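Local coordinates for uncharacterized protein (Bacteroides ovatus, PDB 3P02) that is of unknown function but pairs an N-terminal domain of the immunoglobulin-like E-set clan with a C-terminal antiparallel beta-sheet domain of the BT_3044-like family, at residues 54-59 against 93-98; 87-92 against 111-116; 207-212 against 278-283. All coordinates share one frame; numbering follows the deposited sequence. Where two conformers were deposited one is given.

Contact 1. Residues 54-59 against 93-98; sequences DRLVSF and PKELTI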
loop_
_atom_site.group_PDB
_atom_site.type_symbol
_atom_site.label_atom_id
_atom_site.label_comp_id
_atom_site.label_asym_id
_atom_site.label_seq_id
_atom_site.Cartn_x
_atom_site.Cartn_y
_atom_site.Cartn_z
ATOM N N ASP A 54 26.460 -13.474 25.295
ATOM C CA ASP A 54 25.630 -13.614 24.085
ATOM C C ASP A 54 24.164 -13.499 24.466
ATOM O O ASP A 54 23.762 -13.963 25.541
ATOM C CB ASP A 54 25.887 -14.943 23.368
ATOM C CG ASP A 54 27.189 -15.053 22.596
ATOM O OD1 ASP A 54 28.034 -14.119 22.694
ATOM O OD2 ASP A 54 27.382 -16.072 21.925
ATOM N N ARG A 55 23.376 -12.825 23.624
ATOM C CA ARG A 55 21.951 -12.612 23.900
ATOM C C ARG A 55 21.119 -13.530 23.048
ATOM O O ARG A 55 21.296 -13.521 21.835
ATOM C CB ARG A 55 21.538 -11.140 23.608
ATOM C CG ARG A 55 22.446 -10.043 24.206
ATOM C CD ARG A 55 22.376 -9.926 25.722
ATOM N NE ARG A 55 21.203 -9.142 26.130
ATOM C CZ ARG A 55 21.207 -7.829 26.342
ATOM N NH1 ARG A 55 22.327 -7.131 26.216
ATOM N NH2 ARG A 55 20.092 -7.207 26.702
ATOM N N LEU A 56 20.204 -14.309 23.652
ATOM C CA LEU A 56 19.277 -15.109 22.858
ATOM C C LEU A 56 17.948 -14.338 22.825
ATOM O O LEU A 56 17.249 -14.174 23.829
ATOM C CB LEU A 56 19.135 -16.557 23.345
ATOM C CG LEU A 56 18.298 -17.506 22.449
ATOM C CD1 LEU A 56 18.893 -17.651 21.036
ATOM C CD2 LEU A 56 18.180 -18.887 23.088
ATOM N N VAL A 57 17.653 -13.795 21.652
ATOM C CA VAL A 57 16.516 -12.917 21.443
ATOM C C VAL A 57 15.369 -13.665 20.798
ATOM O O VAL A 57 15.616 -14.497 19.922
ATOM C CB VAL A 57 17.002 -11.746 20.542
ATOM C CG1 VAL A 57 15.967 -10.658 20.480
ATOM C CG2 VAL A 57 18.322 -11.173 21.070
ATOM N N SER A 58 14.132 -13.389 21.260
ATOM C CA SER A 58 12.943 -14.005 20.677
ATOM C C SER A 58 12.079 -12.948 20.013
ATOM O O SER A 58 12.026 -11.801 20.474
ATOM C CB SER A 58 12.137 -14.785 21.714
ATOM O OG SER A 58 11.295 -13.966 22.502
ATOM N N PHE A 59 11.432 -13.338 18.922
ATOM C CA PHE A 59 10.544 -12.463 18.151
ATOM C C PHE A 59 9.225 -13.149 18.027
ATOM O O PHE A 59 9.171 -14.340 17.704
ATOM C CB PHE A 59 11.125 -12.190 16.761
ATOM C CG PHE A 59 12.522 -11.633 16.798
ATOM C CD1 PHE A 59 12.740 -10.280 17.026
ATOM C CD2 PHE A 59 13.617 -12.450 16.563
ATOM C CE1 PHE A 59 14.035 -9.757 17.019
ATOM C CE2 PHE A 59 14.913 -11.934 16.597
ATOM C CZ PHE A 59 15.114 -10.591 16.828
ATOM N N PRO A 93 12.404 -15.743 11.469
ATOM C CA PRO A 93 12.900 -16.656 12.516
ATOM C C PRO A 93 12.401 -16.212 13.895
ATOM O O PRO A 93 12.349 -15.005 14.187
ATOM C CB PRO A 93 14.421 -16.560 12.388
ATOM C CG PRO A 93 14.662 -15.223 11.779
ATOM C CD PRO A 93 13.502 -14.967 10.850
ATOM N N LYS A 94 12.024 -17.176 14.745
ATOM C CA LYS A 94 11.490 -16.873 16.076
ATOM C C LYS A 94 12.597 -16.531 17.062
ATOM O O LYS A 94 12.319 -15.960 18.107
ATOM C CB LYS A 94 10.635 -18.026 16.625
ATOM C CG LYS A 94 9.446 -18.393 15.730
ATOM C CD LYS A 94 8.503 -17.211 15.347
ATOM C CE LYS A 94 8.227 -17.245 13.859
ATOM N NZ LYS A 94 6.994 -16.520 13.463
ATOM N N GLU A 95 13.841 -16.874 16.730
ATOM C CA GLU A 95 14.992 -16.623 17.589
ATOM C C GLU A 95 16.220 -16.249 16.812
ATOM O O GLU A 95 16.402 -16.664 15.670
ATOM C CB GLU A 95 15.331 -17.855 18.446
ATOM C CG GLU A 95 14.346 -18.104 19.573
ATOM C CD GLU A 95 14.635 -19.354 20.378
ATOM O OE1 GLU A 95 15.563 -20.106 20.002
ATOM O OE2 GLU A 95 13.938 -19.577 21.392
ATOM N N LEU A 96 17.097 -15.497 17.497
ATOM C CA LEU A 96 18.377 -15.005 16.994
ATOM C C LEU A 96 19.349 -14.857 18.139
ATOM O O LEU A 96 18.946 -14.429 19.229
ATOM C CB LEU A 96 18.184 -13.621 16.331
ATOM C CG LEU A 96 18.076 -13.515 14.803
ATOM C CD1 LEU A 96 16.696 -13.828 14.320
ATOM C CD2 LEU A 96 18.320 -12.091 14.368
ATOM N N THR A 97 20.623 -15.161 17.892
ATOM C CA THR A 97 21.669 -14.943 18.871
ATOM C C THR A 97 22.400 -13.668 18.467
ATOM O O THR A 97 22.777 -13.513 17.292
ATOM C CB THR A 97 22.615 -16.144 18.971
ATOM O OG1 THR A 97 21.888 -17.217 19.568
ATOM C CG2 THR A 97 23.851 -15.825 19.824
ATOM N N ILE A 98 22.520 -12.718 19.410
ATOM C CA ILE A 98 23.305 -11.513 19.191
ATOM C C ILE A 98 24.597 -11.717 19.983
ATOM O O ILE A 98 24.551 -11.752 21.215
ATOM C CB ILE A 98 22.589 -10.187 19.558
ATOM C CG1 ILE A 98 21.212 -10.057 18.874
ATOM C CG2 ILE A 98 23.507 -8.990 19.234
ATOM C CD1 ILE A 98 20.393 -8.818 19.378
#

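Contact 2. Residues 87-92 against 111-116; sequences QKYYSF and FSLDGL. With EDO (1,2-ethanediol), chain G.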
loop_
_atom_site.group_PDB
_atom_site.type_symbol
_atom_site.label_atom_id
_atom_site.label_comp_id
_atom_site.label_asym_id
_atom_site.label_seq_id
_atom_site.Cartn_x
_atom_site.Cartn_y
_atom_site.Cartn_z
ATOM N N GLN A 87 -0.626 -15.471 8.387
ATOM C CA GLN A 87 0.653 -16.154 8.490
ATOM C C GLN A 87 1.151 -16.745 7.147
ATOM O O GLN A 87 2.362 -16.859 6.936
ATOM C CB GLN A 87 0.556 -17.206 9.632
ATOM C CG GLN A 87 1.011 -18.596 9.368
ATOM C CD GLN A 87 1.654 -19.105 10.627
ATOM O OE1 GLN A 87 2.782 -18.732 10.940
ATOM N NE2 GLN A 87 0.917 -19.883 11.425
ATOM N N LYS A 88 0.243 -17.054 6.223
ATOM C CA LYS A 88 0.683 -17.577 4.931
ATOM C C LYS A 88 1.456 -16.533 4.110
ATOM O O LYS A 88 2.219 -16.904 3.220
ATOM C CB LYS A 88 -0.498 -18.124 4.130
ATOM C CG LYS A 88 -1.553 -17.092 3.736
ATOM C CD LYS A 88 -2.556 -17.782 2.808
ATOM C CE LYS A 88 -3.477 -16.818 2.138
ATOM N NZ LYS A 88 -4.211 -17.475 1.020
ATOM N N TYR A 89 1.339 -15.245 4.479
ATOM C CA TYR A 89 2.014 -14.186 3.735
ATOM C C TYR A 89 3.403 -13.822 4.240
ATOM O O TYR A 89 4.069 -12.992 3.592
ATOM C CB TYR A 89 1.162 -12.929 3.741
ATOM C CG TYR A 89 -0.146 -13.125 3.019
ATOM C CD1 TYR A 89 -0.183 -13.289 1.640
ATOM C CD2 TYR A 89 -1.351 -13.146 3.716
ATOM C CE1 TYR A 89 -1.389 -13.473 0.967
ATOM C CE2 TYR A 89 -2.563 -13.314 3.054
ATOM C CZ TYR A 89 -2.575 -13.483 1.677
ATOM O OH TYR A 89 -3.752 -13.646 0.984
ATOM N N TYR A 90 3.876 -14.432 5.344
ATOM C CA TYR A 90 5.203 -14.048 5.792
ATOM C C TYR A 90 5.891 -15.173 6.525
ATOM O O TYR A 90 5.257 -16.149 6.952
ATOM C CB TYR A 90 5.127 -12.789 6.735
ATOM C CG TYR A 90 4.374 -13.050 8.025
ATOM C CD1 TYR A 90 5.002 -13.662 9.117
ATOM C CD2 TYR A 90 3.010 -12.792 8.120
ATOM C CE1 TYR A 90 4.289 -13.979 10.278
ATOM C CE2 TYR A 90 2.293 -13.094 9.279
ATOM C CZ TYR A 90 2.936 -13.696 10.352
ATOM O OH TYR A 90 2.216 -14.022 11.471
ATOM N N SER A 91 7.203 -14.993 6.726
ATOM C CA SER A 91 7.991 -15.878 7.577
ATOM C C SER A 91 9.147 -15.110 8.186
ATOM O O SER A 91 9.742 -14.238 7.555
ATOM C CB SER A 91 8.477 -17.121 6.843
ATOM O OG SER A 91 9.546 -16.843 5.958
ATOM N N PHE A 92 9.444 -15.424 9.437
ATOM C CA PHE A 92 10.571 -14.790 10.113
ATOM C C PHE A 92 11.096 -15.742 11.179
ATOM O O PHE A 92 10.308 -16.491 11.755
ATOM C CB PHE A 92 10.227 -13.399 10.685
ATOM C CG PHE A 92 9.201 -13.377 11.788
ATOM C CD1 PHE A 92 9.566 -13.633 13.108
ATOM C CD2 PHE A 92 7.878 -13.063 11.521
ATOM C CE1 PHE A 92 8.620 -13.585 14.134
ATOM C CE2 PHE A 92 6.930 -13.035 12.549
ATOM C CZ PHE A 92 7.301 -13.296 13.847
ATOM N N PHE A 111 8.390 -11.600 3.036
ATOM C CA PHE A 111 6.996 -11.422 2.642
ATOM C C PHE A 111 6.739 -12.159 1.331
ATOM O O PHE A 111 7.570 -12.070 0.408
ATOM C CB PHE A 111 6.687 -9.935 2.456
ATOM C CG PHE A 111 6.635 -9.198 3.778
ATOM C CD1 PHE A 111 5.507 -9.276 4.590
ATOM C CD2 PHE A 111 7.735 -8.480 4.237
ATOM C CE1 PHE A 111 5.436 -8.571 5.791
ATOM C CE2 PHE A 111 7.674 -7.793 5.455
ATOM C CZ PHE A 111 6.530 -7.859 6.229
ATOM N N SER A 112 5.592 -12.852 1.243
ATOM C CA SER A 112 5.147 -13.573 0.039
ATOM C C SER A 112 3.699 -13.197 -0.136
ATOM O O SER A 112 2.827 -13.782 0.504
ATOM C CB SER A 112 5.343 -15.077 0.213
ATOM O OG SER A 112 6.720 -15.387 0.347
ATOM N N LEU A 113 3.441 -12.111 -0.900
ATOM C CA LEU A 113 2.101 -11.527 -0.950
ATOM C C LEU A 113 1.233 -11.810 -2.158
ATOM O O LEU A 113 0.211 -11.131 -2.313
ATOM C CB LEU A 113 2.253 -9.999 -0.796
ATOM C CG LEU A 113 3.193 -9.524 0.363
ATOM C CD1 LEU A 113 3.208 -8.023 0.444
ATOM C CD2 LEU A 113 2.740 -10.095 1.735
ATOM N N ASP A 114 1.559 -12.837 -2.949
ATOM C CA ASP A 114 0.703 -13.194 -4.094
ATOM C C ASP A 114 -0.714 -13.425 -3.627
ATOM O O ASP A 114 -0.941 -14.094 -2.609
ATOM C CB ASP A 114 1.246 -14.442 -4.808
ATOM C CG ASP A 114 2.605 -14.216 -5.420
ATOM O OD1 ASP A 114 3.502 -13.700 -4.709
ATOM O OD2 ASP A 114 2.812 -14.652 -6.558
ATOM N N GLY A 115 -1.655 -12.778 -4.297
ATOM C CA GLY A 115 -3.057 -12.929 -3.945
ATOM C C GLY A 115 -3.550 -12.086 -2.784
ATOM O O GLY A 115 -4.744 -12.136 -2.477
ATOM N N LEU A 116 -2.664 -11.273 -2.142
ATOM C CA LEU A 116 -3.081 -10.426 -1.025
ATOM C C LEU A 116 -4.140 -9.444 -1.494
ATOM O O LEU A 116 -3.968 -8.839 -2.556
ATOM C CB LEU A 116 -1.879 -9.668 -0.440
ATOM C CG LEU A 116 -2.176 -8.847 0.832
ATOM C CD1 LEU A 116 -2.551 -9.750 2.015
ATOM C CD2 LEU A 116 -0.979 -7.975 1.198
HETATM C C1 EDO G . 1.508 -16.776 0.100
HETATM O O1 EDO G . 0.397 -17.604 0.491
HETATM C C2 EDO G . 1.046 -15.683 -0.853
HETATM O O2 EDO G . 0.018 -16.220 -1.685
HETATM O O HOH W 1 -3.320 -15.092 -1.218
#

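Contact 3. Residues 207-212 against 278-283; sequences RINYKV and DYTSVP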
loop_
_atom_site.group_PDB
_atom_site.type_symbol
_atom_site.label_atom_id
_atom_site.label_comp_id
_atom_site.label_asym_id
_atom_site.label_seq_id
_atom_site.Cartn_x
_atom_site.Cartn_y
_atom_site.Cartn_z
ATOM N N ARG A 207 -16.251 0.602 0.218
ATOM C CA ARG A 207 -15.373 0.685 -0.952
ATOM C C ARG A 207 -15.322 -0.576 -1.839
ATOM O O ARG A 207 -15.268 -0.435 -3.053
ATOM C CB ARG A 207 -13.961 1.101 -0.539
ATOM C CG ARG A 207 -13.225 0.076 0.306
ATOM C CD ARG A 207 -11.971 0.684 0.887
ATOM N NE ARG A 207 -11.244 -0.299 1.690
ATOM C CZ ARG A 207 -11.574 -0.627 2.929
ATOM N NH1 ARG A 207 -12.606 -0.034 3.531
ATOM N NH2 ARG A 207 -10.848 -1.513 3.603
ATOM N N ILE A 208 -15.334 -1.801 -1.254
ATOM C CA ILE A 208 -15.235 -2.997 -2.134
ATOM C C ILE A 208 -16.364 -3.027 -3.176
ATOM O O ILE A 208 -16.155 -3.504 -4.281
ATOM C CB ILE A 208 -15.234 -4.292 -1.295
ATOM C CG1 ILE A 208 -13.938 -4.350 -0.459
ATOM C CG2 ILE A 208 -15.378 -5.537 -2.202
ATOM C CD1 ILE A 208 -13.929 -5.586 0.605
ATOM N N ASN A 209 -17.551 -2.511 -2.833
ATOM C CA ASN A 209 -18.680 -2.499 -3.778
ATOM C C ASN A 209 -18.417 -1.676 -5.035
ATOM O O ASN A 209 -19.167 -1.804 -6.009
ATOM C CB ASN A 209 -19.896 -1.874 -3.090
ATOM C CG ASN A 209 -20.314 -2.648 -1.876
ATOM O OD1 ASN A 209 -20.242 -3.877 -1.864
ATOM N ND2 ASN A 209 -20.879 -1.946 -0.912
ATOM N N TYR A 210 -17.411 -0.762 -4.971
ATOM C CA TYR A 210 -17.156 0.214 -6.036
ATOM C C TYR A 210 -15.852 -0.048 -6.774
ATOM O O TYR A 210 -15.382 0.810 -7.505
ATOM C CB TYR A 210 -17.202 1.651 -5.433
ATOM C CG TYR A 210 -18.619 1.941 -4.993
ATOM C CD1 TYR A 210 -19.588 2.318 -5.919
ATOM C CD2 TYR A 210 -19.029 1.706 -3.676
ATOM C CE1 TYR A 210 -20.926 2.433 -5.563
ATOM C CE2 TYR A 210 -20.372 1.826 -3.306
ATOM C CZ TYR A 210 -21.311 2.207 -4.252
ATOM O OH TYR A 210 -22.635 2.316 -3.899
ATOM N N LYS A 211 -15.272 -1.218 -6.589
ATOM C CA LYS A 211 -14.026 -1.568 -7.276
ATOM C C LYS A 211 -14.184 -1.657 -8.801
ATOM O O LYS A 211 -15.074 -2.346 -9.327
ATOM C CB LYS A 211 -13.517 -2.918 -6.764
ATOM C CG LYS A 211 -12.914 -2.829 -5.358
ATOM C CD LYS A 211 -12.625 -4.210 -4.749
ATOM C CE LYS A 211 -11.520 -4.939 -5.490
ATOM N NZ LYS A 211 -11.347 -6.337 -4.991
ATOM N N VAL A 212 -13.293 -0.953 -9.504
ATOM C CA VAL A 212 -13.228 -0.978 -10.970
ATOM C C VAL A 212 -11.825 -1.427 -11.328
ATOM O O VAL A 212 -10.848 -0.803 -10.896
ATOM C CB VAL A 212 -13.585 0.384 -11.607
ATOM C CG1 VAL A 212 -13.394 0.309 -13.126
ATOM C CG2 VAL A 212 -15.022 0.785 -11.255
ATOM N N ASP A 278 -24.539 4.251 -7.641
ATOM C CA ASP A 278 -24.204 4.392 -6.240
ATOM C C ASP A 278 -25.487 3.980 -5.510
ATOM O O ASP A 278 -26.474 4.732 -5.518
ATOM C CB ASP A 278 -23.774 5.819 -5.906
ATOM C CG ASP A 278 -23.516 6.042 -4.428
ATOM O OD1 ASP A 278 -24.023 5.228 -3.586
ATOM O OD2 ASP A 278 -22.825 7.026 -4.093
ATOM N N TYR A 279 -25.520 2.766 -4.955
ATOM C CA TYR A 279 -26.734 2.266 -4.311
ATOM C C TYR A 279 -26.592 2.254 -2.779
ATOM O O TYR A 279 -27.393 1.617 -2.095
ATOM C CB TYR A 279 -27.063 0.848 -4.868
ATOM C CG TYR A 279 -25.993 -0.189 -4.577
ATOM C CD1 TYR A 279 -24.860 -0.299 -5.383
ATOM C CD2 TYR A 279 -26.127 -1.082 -3.510
ATOM C CE1 TYR A 279 -23.858 -1.221 -5.095
ATOM C CE2 TYR A 279 -25.155 -2.038 -3.243
ATOM C CZ TYR A 279 -24.024 -2.111 -4.044
ATOM O OH TYR A 279 -23.041 -3.041 -3.773
ATOM N N THR A 280 -25.548 2.942 -2.226
ATOM C CA THR A 280 -25.325 2.878 -0.777
ATOM C C THR A 280 -25.174 4.245 -0.102
ATOM O O THR A 280 -25.345 4.293 1.119
ATOM C CB THR A 280 -24.070 2.015 -0.465
ATOM O OG1 THR A 280 -22.956 2.530 -1.201
ATOM C CG2 THR A 280 -24.260 0.532 -0.835
ATOM N N SER A 281 -24.840 5.331 -0.838
ATOM C CA SER A 281 -24.657 6.663 -0.200
ATOM C C SER A 281 -25.934 7.244 0.360
ATOM O O SER A 281 -25.904 7.901 1.414
ATOM C CB SER A 281 -24.133 7.686 -1.205
ATOM O OG SER A 281 -22.793 7.408 -1.540
ATOM N N VAL A 282 -27.024 7.130 -0.421
ATOM C CA VAL A 282 -28.276 7.766 -0.076
ATOM C C VAL A 282 -29.216 6.716 0.457
ATOM O O VAL A 282 -29.531 5.760 -0.255
ATOM C CB VAL A 282 -28.923 8.561 -1.254
ATOM C CG1 VAL A 282 -30.237 9.219 -0.831
ATOM C CG2 VAL A 282 -27.965 9.603 -1.823
ATOM N N PRO A 283 -29.718 6.902 1.695
ATOM C CA PRO A 283 -30.658 5.920 2.248
ATOM C C PRO A 283 -31.788 5.573 1.293
ATOM O O PRO A 283 -32.470 6.463 0.760
ATOM C CB PRO A 283 -31.217 6.630 3.488
ATOM C CG PRO A 283 -30.106 7.530 3.923
ATOM C CD PRO A 283 -29.426 7.985 2.668
HETATM O O HOH W 2 -23.455 -4.913 -2.005
#

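Contact 1. Residues 54-59 against 93-98
The F59 ring turns its rim to strand 95-98: L96 CB lies at the ring edge, in the plane, 3.7 Å from F59 CE2, and E95 N also sits near that plane. P93 O approaches obliquely, 3.7 Å from F59 CD2, while V43, L107, V128 and F15 pack around the same side chain. The F59 and L96 side chains cross at about a right angle. L96 CD1 also reaches F59 CE2, although L96 was deposited in two conformers and this methyl contact is less certain. F59 CG stands beside its backbone N (chi1 -55°), from where the ring runs on to L96. An alanine here would probably open a gap between L96 and the side chains of V43, L107 and V128. The two strands form an antiparallel ladder within the mixed sheet of the E-set-like domain, with strand 122-130 on the other side of strand 55-61. R55 with I98 and V57 with L96 are hydrogen-bonded pairs, whereas L56 with T97 and S58 with E95 are non-hydrogen-bonded ones. R55 N donates almost straight to I98 O (2.9 Å, 179°), and V57 N meets L96 O at 2.8 Å nearly along the C=O axis. F59 N, by contrast, stands above the carbonyl plane of K94, 2.9 Å from K94 O. On the sheet face that carries R55, V57, L96 and I98, V57 CG2 touches I98 CD1 at 3.6 Å, the two side chains crossing obliquely beside V43, V45 and V128. R55 bends at chi2 and chi3, and its guanidinium forms a salt bridge with E130 and a hydrogen bond to Q11 O. On the other face, L56 CD1 rests 3.4 Å from T97 OG1.

Contact 2. Residues 87-92 against 111-116
S112 N donates a nearly straight hydrogen bond to Y89 O (2.8 Å, 174°), from above the carbonyl plane, next to Y90 and F111, an antiparallel non-hydrogen-bonded pair. Beyond this bridge the two segments hold together mainly through the Y89 side chain. L116 CD1 sits over the centre of the Y89 ring in a CH-pi contact, 3.8 Å from the centroid and 14° off the ring normal; L116 CG stands anti to its backbone N, and from there the CD1 branch reaches the ring. K88 CG lies against the opposite face, displaced toward the rim, so the ring is sandwiched between two aliphatic groups. At its edge, near the plane, are two carbonyl oxygens: S112 O, 3.3 Å from Y89 CD1, and D114 O. L113 CD2 packs against Y89 CB at 3.8 Å. The type II turn from L113 to L116, closed by the bond from L116 N to L113 O, brings L116 back to the ring; G115 takes the positive phi (82°) of its third position. A water joins the tip of Y89 to this turn, lying 2.7 Å from Y89 OH and donating to D114 O. Y90 CB, meanwhile, touches F111 CD1 at 4.1 Å. Strand 90-91 is the outermost strand of a four-stranded antiparallel sheet, lying alongside strand 104-112. Around the contact, Y90 packs on L124 and L116 on W122, both of strand 122-130, and L113 reaches P151 and L153 of strand 146-154.

Contact 3. Residues 207-212 against 278-283
An Asx turn at D278, where strand 262-278 gives way to the loop leading to strand 287-302, receives the tip of the Y210 side chain. The turn is built by D278 itself: its CG stands anti to the backbone N (chi1 176°), beside the carbonyl carbon and so on the side of the residues that follow. OD1 accepts from T280 N and S281 N, and OD2 accepts from S281 OG through its syn lone pair. R200 forms a salt bridge with OD2 and also a cation-pi contact with the Y210 ring, so one arginine contacts both the carboxylate and the aromatic group. Y210 and T280 reach toward each other tip to tip, and Y210 OH donates to T280 OG1 at 2.7 Å, an oxygen that is also hydrogen-bonded to D206. Y279 N gives Y210 OH a second, weak bond (3.1 Å, 133°). D278 CA, Y279 N and T280 OG1 all lie at the edge of the Y210 ring, near its plane, so the turn wraps around the phenol end and not over a face. The Y210 and D278 side chains cross obliquely, their ring and carboxylate planes 65° apart. Farther out, N209, in the 3-10 segment 207-209, crosses Y279 at about a right angle, with N209 CG 3.3 Å from Y279 OH. T280 CG2 lies over one face of the Y279 ring, offset toward the rim. Y279 OH is also hydrogen-bonded to N236, and a water in the ring plane lies 2.6 Å from this hydroxyl and donates a weak 3.4 Å bond to N209 OD1.

Overall arrangement
Following the chain from the N terminus, strand 55-61 is the first of the contact segments and pairs with strand 95-98; contact 1 thereby closes a loop holding helix 65-74 and strands 83-84 and 90-91. Contact 2 opens inside that loop at residues 87-92 and closes beyond it at 111-116, so the two cross along the chain. Contact 1 belongs to the mixed sheet and contact 2 to the four-stranded sheet, and the two contacts touch where F59 O lies 3.7 Å from F92 CE1. Contact 3 follows in series in the C-terminal domain, closing a 65-residue loop that holds strands 228-234 and 242-255. Its centre is about 48 Å from that of contact 1 and about 29 Å from that of contact 2.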